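Local structure of Non-structural protein 9 (5C94) at residues 57-60 / 66-69. The protein forms a homodimer that binds RNA, probably single-stranded, as part of the coronavirus replication machinery. Numbering follows the deposited sequence.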
ATOM      1  N   VAL A  57       7.729 -21.093  -3.813  1.00 22.87           N
ATOM      2  CA  VAL A  57       9.063 -20.498  -3.984  1.00 25.42           C
ATOM      3  C   VAL A  57       9.031 -19.605  -5.231  1.00 28.02           C
ATOM      4  O   VAL A  57       8.405 -19.949  -6.241  1.00 24.44           O
ATOM      5  CB  VAL A  57      10.223 -21.550  -4.101  1.00 21.79           C
ATOM      6  CG1 VAL A  57      11.563 -20.896  -4.420  1.00 19.75           C
ATOM      7  CG2 VAL A  57      10.345 -22.381  -2.836  1.00 13.78           C
ATOM      8  N   ALA A  58       9.690 -18.455  -5.173  1.00 25.46           N
ATOM      9  CA  ALA A  58       9.798 -17.613  -6.361  1.00 22.26           C
ATOM     10  C   ALA A  58      11.256 -17.408  -6.708  1.00 27.47           C
ATOM     11  O   ALA A  58      12.145 -17.590  -5.860  1.00 27.27           O
ATOM     12  CB  ALA A  58       9.112 -16.279  -6.156  1.00 18.30           C
ATOM     13  N   SER A  59      11.506 -17.028  -7.957  1.00 24.01           N
ATOM     14  CA  SER A  59      12.878 -16.811  -8.398  1.00 23.80           C
ATOM     15  C   SER A  59      13.015 -15.650  -9.375  1.00 22.84           C
ATOM     16  O   SER A  59      12.153 -15.412 -10.233  1.00 25.78           O
ATOM     17  CB  SER A  59      13.437 -18.085  -9.026  1.00 24.97           C
ATOM     18  OG  SER A  59      14.843 -17.998  -9.127  1.00 27.76           O
ATOM     19  N   PHE A  60      14.117 -14.932  -9.230  1.00 25.21           N
ATOM     20  CA  PHE A  60      14.384 -13.760 -10.051  1.00 32.24           C
ATOM     21  C   PHE A  60      15.837 -13.301  -9.877  1.00 36.61           C
ATOM     22  O   PHE A  60      16.590 -13.846  -9.051  1.00 31.07           O
ATOM     23  CB  PHE A  60      13.416 -12.636  -9.692  1.00 25.64           C
ATOM     24  CG  PHE A  60      13.278 -12.411  -8.212  1.00 25.59           C
ATOM     25  CD1 PHE A  60      14.268 -11.728  -7.504  1.00 23.55           C
ATOM     26  CD2 PHE A  60      12.161 -12.883  -7.526  1.00 28.75           C
ATOM     27  CE1 PHE A  60      14.152 -11.522  -6.131  1.00 30.35           C
ATOM     28  CE2 PHE A  60      12.026 -12.679  -6.146  1.00 31.90           C
ATOM     29  CZ  PHE A  60      13.027 -11.999  -5.446  1.00 36.20           C
ATOM     30  N   ASN A  66      22.212 -11.494 -10.060  1.00 47.86           N
ATOM     31  CA  ASN A  66      22.325 -12.911  -9.719  1.00 44.58           C
ATOM     32  C   ASN A  66      20.969 -13.601  -9.533  1.00 36.69           C
ATOM     33  O   ASN A  66      20.006 -12.966  -9.082  1.00 30.67           O
ATOM     34  CB  ASN A  66      23.148 -13.059  -8.442  1.00 57.39           C
ATOM     35  CG  ASN A  66      24.564 -12.555  -8.603  1.00 65.43           C
ATOM     36  OD1 ASN A  66      25.153 -12.649  -9.683  1.00 67.52           O
ATOM     37  ND2 ASN A  66      25.112 -11.996  -7.533  1.00 66.23           N
ATOM     38  N   GLN A  67      20.902 -14.899  -9.857  1.00 28.99           N
ATOM     39  CA  GLN A  67      19.673 -15.694  -9.670  1.00 32.83           C
ATOM     40  C   GLN A  67      19.429 -16.128  -8.219  1.00 35.51           C
ATOM     41  O   GLN A  67      20.200 -16.917  -7.652  1.00 43.69           O
ATOM     42  CB  GLN A  67      19.695 -16.948 -10.558  1.00 21.89           C
ATOM     43  CG  GLN A  67      18.327 -17.681 -10.622  1.00 24.01           C
ATOM     44  CD  GLN A  67      17.333 -16.994 -11.565  1.00 29.40           C
ATOM     45  OE1 GLN A  67      17.733 -16.266 -12.475  1.00 37.67           O
ATOM     46  NE2 GLN A  67      16.037 -17.198 -11.328  1.00 32.04           N
ATOM     47  N   ILE A  68      18.350 -15.636  -7.620  1.00 30.46           N
ATOM     48  CA  ILE A  68      18.055 -16.018  -6.242  1.00 33.52           C
ATOM     49  C   ILE A  68      16.680 -16.656  -6.094  1.00 26.55           C
ATOM     50  O   ILE A  68      15.835 -16.572  -6.993  1.00 28.90           O
ATOM     51  CB  ILE A  68      18.131 -14.823  -5.283  1.00 41.46           C
ATOM     52  CG1 ILE A  68      16.967 -13.877  -5.517  1.00 37.51           C
ATOM     53  CG2 ILE A  68      19.471 -14.078  -5.425  1.00 48.95           C
ATOM     54  CD1 ILE A  68      16.632 -13.067  -4.281  1.00 37.17           C
ATOM     55  N   TYR A  69      16.474 -17.302  -4.948  1.00 25.04           N
ATOM     56  CA  TYR A  69      15.206 -17.933  -4.607  1.00 23.21           C
ATOM     57  C   TYR A  69      14.671 -17.387  -3.276  1.00 22.55           C
ATOM     58  O   TYR A  69      15.432 -17.123  -2.338  1.00 26.61           O
ATOM     59  CB  TYR A  69      15.382 -19.457  -4.573  1.00 24.00           C
ATOM     60  CG  TYR A  69      15.747 -20.006  -5.948  1.00 32.35           C
ATOM     61  CD1 TYR A  69      17.073 -19.986  -6.407  1.00 36.52           C
ATOM     62  CD2 TYR A  69      14.768 -20.503  -6.806  1.00 28.70           C
ATOM     63  CE1 TYR A  69      17.408 -20.461  -7.674  1.00 36.42           C
ATOM     64  CE2 TYR A  69      15.092 -20.981  -8.065  1.00 30.58           C
ATOM     65  CZ  TYR A  69      16.409 -20.958  -8.497  1.00 41.17           C
ATOM     66  OH  TYR A  69      16.714 -21.430  -9.757  1.00 45.28           O
TER
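Ser59 and Tyr69, a non-hydrogen-bonded pair, and next to them Phe60 and Ile68 face each other across the antiparallel beta hairpin of strands 57-61 and 67-71, the latter outermost in the sheet within this chain. The axes of the 57-60 and 67-69 segments lie at 165° and approach to 4.9 Å. Phe60 and Ile68 form the hydrogen-bonded pair: Ile68 N gives a nearly straight bond to Phe60 O at 2.9 Å (N-H...O angle 179°), whereas the return bond from Phe60 N to Ile68 O is longer, 3.3 Å. Ile68 O also accepts from Ser59 OG at 2.8 Å, the hydroxyl arriving above the carbonyl plane and Phe60 N from the other face. With OG anti to the backbone N (chi1 -165°), Ser59 OG also accepts a hydrogen bond from Gln67 NE2 at 2.6 Å, the bent Gln67 chain bringing its amide back to the hydroxyl. The same Ser59 OG lies 3.2 Å above one face of the Tyr69 ring, offset toward its rim, while Val57 CG1 meets that ring at its edge, 4.0 Å from Tyr69 CD2. On the other face of the sheet Ile68 CD1 reaches Phe60 CE1 at 3.5 Å, and Val45 of strand 42-50 also touches Phe60. Accepting one hydrogen bond and donating another would restrain the Ser59 hydroxyl against the Tyr69 ring and tie two side chains to the backbone pairing.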